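Local atomic coordinates of uncharacterized protein VP1736 (PDB entry 3LXQ), a protein that is of unknown function but carries a sulfatase-family domain of the alkaline phosphatase clan, built round a mixed beta sheet flanked by helices. Residues A[226-229]-A[230-234]; A[292-295]-A[296-300]. All coordinates share one frame; numbering follows the deposited sequence.

Interaction 1 (A[226-229]-A[230-234]); sequences KADE and EFERL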
loop_
_atom_site.group_PDB
_atom_site.type_symbol
_atom_site.label_atom_id
_atom_site.label_comp_id
_atom_site.label_asym_id
_atom_site.label_seq_id
_atom_site.Cartn_x
_atom_site.Cartn_y
_atom_site.Cartn_z
ATOM N N LYS A 226 -5.216 -19.832 7.197
ATOM C CA LYS A 226 -6.037 -19.934 5.995
ATOM C C LYS A 226 -5.236 -19.575 4.763
ATOM O O LYS A 226 -5.418 -20.168 3.699
ATOM C CB LYS A 226 -7.246 -18.994 6.085
ATOM C CG LYS A 226 -8.296 -19.209 4.991
ATOM C CD LYS A 226 -8.782 -20.665 5.031
ATOM C CE LYS A 226 -10.134 -20.870 4.365
ATOM N NZ LYS A 226 -10.422 -22.344 4.233
ATOM N N ALA A 227 -4.371 -18.575 4.913
ATOM C CA ALA A 227 -3.525 -18.121 3.828
ATOM C C ALA A 227 -2.606 -19.271 3.438
ATOM O O ALA A 227 -2.689 -19.788 2.316
ATOM C CB ALA A 227 -2.737 -16.900 4.256
ATOM N N ASP A 228 -1.776 -19.692 4.394
ATOM C CA ASP A 228 -0.881 -20.859 4.262
ATOM C C ASP A 228 -1.557 -22.096 3.650
ATOM O O ASP A 228 -0.919 -22.852 2.903
ATOM C CB ASP A 228 -0.264 -21.195 5.630
ATOM C CG ASP A 228 0.529 -22.502 5.622
ATOM O OD1 ASP A 228 -0.034 -23.514 6.079
ATOM O OD2 ASP A 228 1.696 -22.516 5.161
ATOM N N GLU A 229 -2.831 -22.298 3.988
ATOM C CA GLU A 229 -3.672 -23.373 3.427
ATOM C C GLU A 229 -3.957 -23.144 1.941
ATOM O O GLU A 229 -3.867 -24.067 1.131
ATOM C CB GLU A 229 -5.021 -23.448 4.164
ATOM C CG GLU A 229 -5.273 -24.678 5.017
ATOM C CD GLU A 229 -6.758 -24.895 5.310
ATOM O OE1 GLU A 229 -7.514 -23.902 5.447
ATOM O OE2 GLU A 229 -7.174 -26.069 5.390
ATOM N N GLU A 230 -4.318 -21.909 1.606
ATOM C CA GLU A 230 -4.704 -21.525 0.253
ATOM C C GLU A 230 -3.510 -21.508 -0.684
ATOM O O GLU A 230 -3.652 -21.748 -1.880
ATOM C CB GLU A 230 -5.335 -20.123 0.273
ATOM C CG GLU A 230 -6.819 -20.119 0.603
ATOM C CD GLU A 230 -7.654 -20.749 -0.507
ATOM O OE1 GLU A 230 -8.019 -21.938 -0.377
ATOM O OE2 GLU A 230 -7.922 -20.073 -1.523
ATOM N N PHE A 231 -2.344 -21.178 -0.131
ATOM C CA PHE A 231 -1.135 -21.016 -0.923
ATOM C C PHE A 231 -0.553 -22.385 -1.213
ATOM O O PHE A 231 -0.165 -22.657 -2.342
ATOM C CB PHE A 231 -0.103 -20.147 -0.200
ATOM C CG PHE A 231 -0.569 -18.735 0.094
ATOM C CD1 PHE A 231 -1.529 -18.115 -0.700
ATOM C CD2 PHE A 231 -0.022 -18.024 1.158
ATOM C CE1 PHE A 231 -1.948 -16.826 -0.431
ATOM C CE2 PHE A 231 -0.435 -16.712 1.427
ATOM C CZ PHE A 231 -1.407 -16.121 0.629
ATOM N N GLU A 232 -0.504 -23.246 -0.197
ATOM C CA GLU A 232 -0.039 -24.629 -0.394
ATOM C C GLU A 232 -0.981 -25.413 -1.300
ATOM O O GLU A 232 -0.574 -26.389 -1.942
ATOM C CB GLU A 232 0.158 -25.350 0.937
ATOM C CG GLU A 232 1.445 -26.182 0.979
ATOM C CD GLU A 232 2.306 -25.837 2.185
ATOM O OE1 GLU A 232 1.804 -25.180 3.135
ATOM O OE2 GLU A 232 3.493 -26.208 2.180
ATOM N N ARG A 233 -2.235 -24.967 -1.341
ATOM C CA ARG A 233 -3.241 -25.471 -2.266
ATOM C C ARG A 233 -2.943 -24.992 -3.683
ATOM O O ARG A 233 -2.740 -25.812 -4.584
ATOM C CB ARG A 233 -4.642 -25.018 -1.831
ATOM C CG ARG A 233 -5.812 -25.659 -2.595
ATOM C CD ARG A 233 -5.878 -25.170 -4.054
ATOM N NE ARG A 233 -7.178 -24.625 -4.450
ATOM C CZ ARG A 233 -7.910 -23.787 -3.722
ATOM N NH1 ARG A 233 -9.070 -23.354 -4.192
ATOM N NH2 ARG A 233 -7.486 -23.367 -2.538
ATOM N N LEU A 234 -2.907 -23.671 -3.873
ATOM C CA LEU A 234 -2.690 -23.079 -5.201
ATOM C C LEU A 234 -1.361 -23.509 -5.840
ATOM O O LEU A 234 -1.270 -23.653 -7.065
ATOM C CB LEU A 234 -2.809 -21.547 -5.156
ATOM C CG LEU A 234 -4.208 -20.937 -4.961
ATOM C CD1 LEU A 234 -4.129 -19.493 -4.440
ATOM C CD2 LEU A 234 -5.067 -21.021 -6.236
#

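Interaction 2 (A[292-295]-A[296-300]); sequences SSYW and DDTIF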
loop_
_atom_site.group_PDB
_atom_site.type_symbol
_atom_site.label_atom_id
_atom_site.label_comp_id
_atom_site.label_asym_id
_atom_site.label_seq_id
_atom_site.Cartn_x
_atom_site.Cartn_y
_atom_site.Cartn_z
ATOM N N SER A 292 7.391 -24.186 3.593
ATOM C CA SER A 292 6.249 -24.443 2.710
ATOM C C SER A 292 6.663 -24.845 1.295
ATOM O O SER A 292 7.840 -24.750 0.937
ATOM C CB SER A 292 5.360 -23.197 2.635
ATOM O OG SER A 292 6.006 -22.164 1.899
ATOM N N SER A 293 5.688 -25.265 0.489
ATOM C CA SER A 293 5.952 -25.687 -0.885
ATOM C C SER A 293 5.873 -24.531 -1.878
ATOM O O SER A 293 6.207 -24.690 -3.055
ATOM C CB SER A 293 5.006 -26.827 -1.305
ATOM O OG SER A 293 3.882 -26.347 -2.034
ATOM N N TYR A 294 5.426 -23.370 -1.403
ATOM C CA TYR A 294 5.327 -22.191 -2.252
ATOM C C TYR A 294 6.505 -21.212 -2.076
ATOM O O TYR A 294 6.675 -20.298 -2.885
ATOM C CB TYR A 294 3.967 -21.493 -2.047
ATOM C CG TYR A 294 3.605 -21.202 -0.602
ATOM C CD1 TYR A 294 4.070 -20.054 0.035
ATOM C CD2 TYR A 294 2.785 -22.065 0.120
ATOM C CE1 TYR A 294 3.743 -19.775 1.360
ATOM C CE2 TYR A 294 2.446 -21.794 1.446
ATOM C CZ TYR A 294 2.932 -20.648 2.056
ATOM O OH TYR A 294 2.608 -20.374 3.364
ATOM N N TRP A 295 7.319 -21.427 -1.037
ATOM C CA TRP A 295 8.361 -20.470 -0.629
ATOM C C TRP A 295 9.366 -20.105 -1.719
ATOM O O TRP A 295 9.697 -18.922 -1.893
ATOM C CB TRP A 295 9.119 -20.957 0.609
ATOM C CG TRP A 295 10.123 -19.941 1.093
ATOM C CD1 TRP A 295 11.478 -19.978 0.923
ATOM C CD2 TRP A 295 9.840 -18.718 1.787
ATOM N NE1 TRP A 295 12.058 -18.869 1.487
ATOM C CE2 TRP A 295 11.078 -18.077 2.023
ATOM C CE3 TRP A 295 8.661 -18.111 2.250
ATOM C CZ2 TRP A 295 11.174 -16.853 2.701
ATOM C CZ3 TRP A 295 8.754 -16.894 2.921
ATOM C CH2 TRP A 295 10.002 -16.276 3.136
ATOM N N ASP A 296 9.845 -21.119 -2.434
ATOM C CA ASP A 296 10.786 -20.936 -3.543
ATOM C C ASP A 296 10.247 -19.981 -4.598
ATOM O O ASP A 296 10.999 -19.226 -5.216
ATOM C CB ASP A 296 11.075 -22.287 -4.216
ATOM C CG ASP A 296 12.124 -23.099 -3.484
ATOM O OD1 ASP A 296 12.603 -22.659 -2.415
ATOM O OD2 ASP A 296 12.476 -24.190 -3.992
ATOM N N ASP A 297 8.930 -20.007 -4.776
ATOM C CA ASP A 297 8.301 -19.473 -5.970
ATOM C C ASP A 297 7.545 -18.154 -5.735
ATOM O O ASP A 297 6.797 -17.709 -6.612
ATOM C CB ASP A 297 7.357 -20.545 -6.526
ATOM C CG ASP A 297 6.983 -20.319 -7.983
ATOM O OD1 ASP A 297 6.097 -21.061 -8.468
ATOM O OD2 ASP A 297 7.563 -19.430 -8.647
ATOM N N THR A 298 7.759 -17.517 -4.580
ATOM C CA THR A 298 6.883 -16.417 -4.158
ATOM C C THR A 298 7.587 -15.193 -3.588
ATOM O O THR A 298 8.591 -15.316 -2.872
ATOM C CB THR A 298 5.855 -16.915 -3.116
ATOM O OG1 THR A 298 5.220 -18.101 -3.604
ATOM C CG2 THR A 298 4.789 -15.839 -2.833
ATOM N N ILE A 299 7.036 -14.017 -3.912
ATOM C CA ILE A 299 7.428 -12.754 -3.313
ATOM C C ILE A 299 6.330 -12.317 -2.348
ATOM O O ILE A 299 5.143 -12.315 -2.698
ATOM C CB ILE A 299 7.643 -11.638 -4.383
ATOM C CG1 ILE A 299 8.789 -11.990 -5.343
ATOM C CG2 ILE A 299 7.854 -10.258 -3.722
ATOM C CD1 ILE A 299 10.173 -12.065 -4.715
ATOM N N PHE A 300 6.744 -11.948 -1.135
ATOM C CA PHE A 300 5.846 -11.500 -0.087
ATOM C C PHE A 300 6.128 -10.040 0.218
ATOM O O PHE A 300 7.285 -9.609 0.202
ATOM C CB PHE A 300 6.047 -12.331 1.186
ATOM C CG PHE A 300 5.803 -13.808 1.002
ATOM C CD1 PHE A 300 6.817 -14.646 0.534
ATOM C CD2 PHE A 300 4.569 -14.366 1.311
ATOM C CE1 PHE A 300 6.600 -16.015 0.366
ATOM C CE2 PHE A 300 4.334 -15.750 1.142
ATOM C CZ PHE A 300 5.351 -16.566 0.670
#

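Interaction 1 (A[226-229]-A[230-234])
With CG trans to the carbonyl carbon (chi1 -61°), the F231 ring folds back over the preceding turn to lie against A227. The A227 carbonyl oxygen sits over one ring face, toward its rim, 3.2 Å from F231 CG, while A227 CB packs on F231 CE2 at 3.7 Å. D228 differs, with CG trans to its backbone N (chi1 172°), and its carboxylate runs alongside that of E232, the two planes nearly perpendicular. D228 OD2 and E232 OE1 are 3.3 Å apart and not hydrogen-bonded, a probably repulsive like-charge pair. Outside partners probably help offset it: K288 in a salt bridge with D228 OD1, Y294 OH hydrogen-bonded to D228 OD2, and S293 N to E232 OE2. Regular i to i+4 bonds join the turns: F231 N to A227 O at 2.8 Å and E232 N to D228 O at 3.2 Å. R233 NH2 makes a salt bridge to E230 OE1 at 2.6 Å, the oxygen in the guanidinium plane but the nitrogen above the carboxylate plane. Helix 220-234 packs its largely buried side, bearing F231, L234 and E230, on strands 175-180, 241-246 and 200-202, while D228 and E232 turn toward the loop preceding strand 298-304.

Interaction 2 (A[292-295]-A[296-300])
Two hydrogen bonds converge on the carbonyl oxygen of Y294 and close the turn that leads into strand 298-304. T298 OG1 donates to Y294 O over 2.7 Å and D297 N reaches Y294 O at 3.0 Å; they come from opposite faces of the carbonyl plane, so the oxygen is held between them. T298 OG1 is placed for this by lying trans to its own carbonyl carbon (chi1 -50°), and it also bonds N87 ND2. The remaining contacts are aromatic and apolar. F300 meets Y294 edge to edge at about a right angle between the side chains, F300 CZ lying 3.7 Å from Y294 CE1 near the plane of each ring. From W295 the six-membered ring lies nearly parallel to the F300 ring, planes at 23°, but slid so far that they scarcely overlap; W295 CZ3 and F300 CE1 touch at 3.5 Å. T298 CG2 sits over one face of F300, and S292 OG lies above the centre of the Y294 ring. The turn thus connects helix 271-289, where F285 and A289 pack on these aromatic rings, to strand 298-304, which runs parallel to strand 87-93 and antiparallel to strand 322-328.

Interactions 1 and 2 lie next to each other on the same side of the chain's centre, about 11 Å apart between their own centres, and both are partly buried. Interaction 1 is internal to one helix: backbone bonds repeat along it, F231 and A227 are its buried apolar residues, and E229 and R233 are exposed, whereas E230 is buried and D228 and E232 face the loop. Interaction 2 spans a turn entering a sheet strand, where a single carbonyl and a group of aromatic rings do the work. They meet directly: the F231 and Y294 rings pack edge-to-face, and D228 and E232 link helix 220-234 to the 292-295 loop by hydrogen bonds.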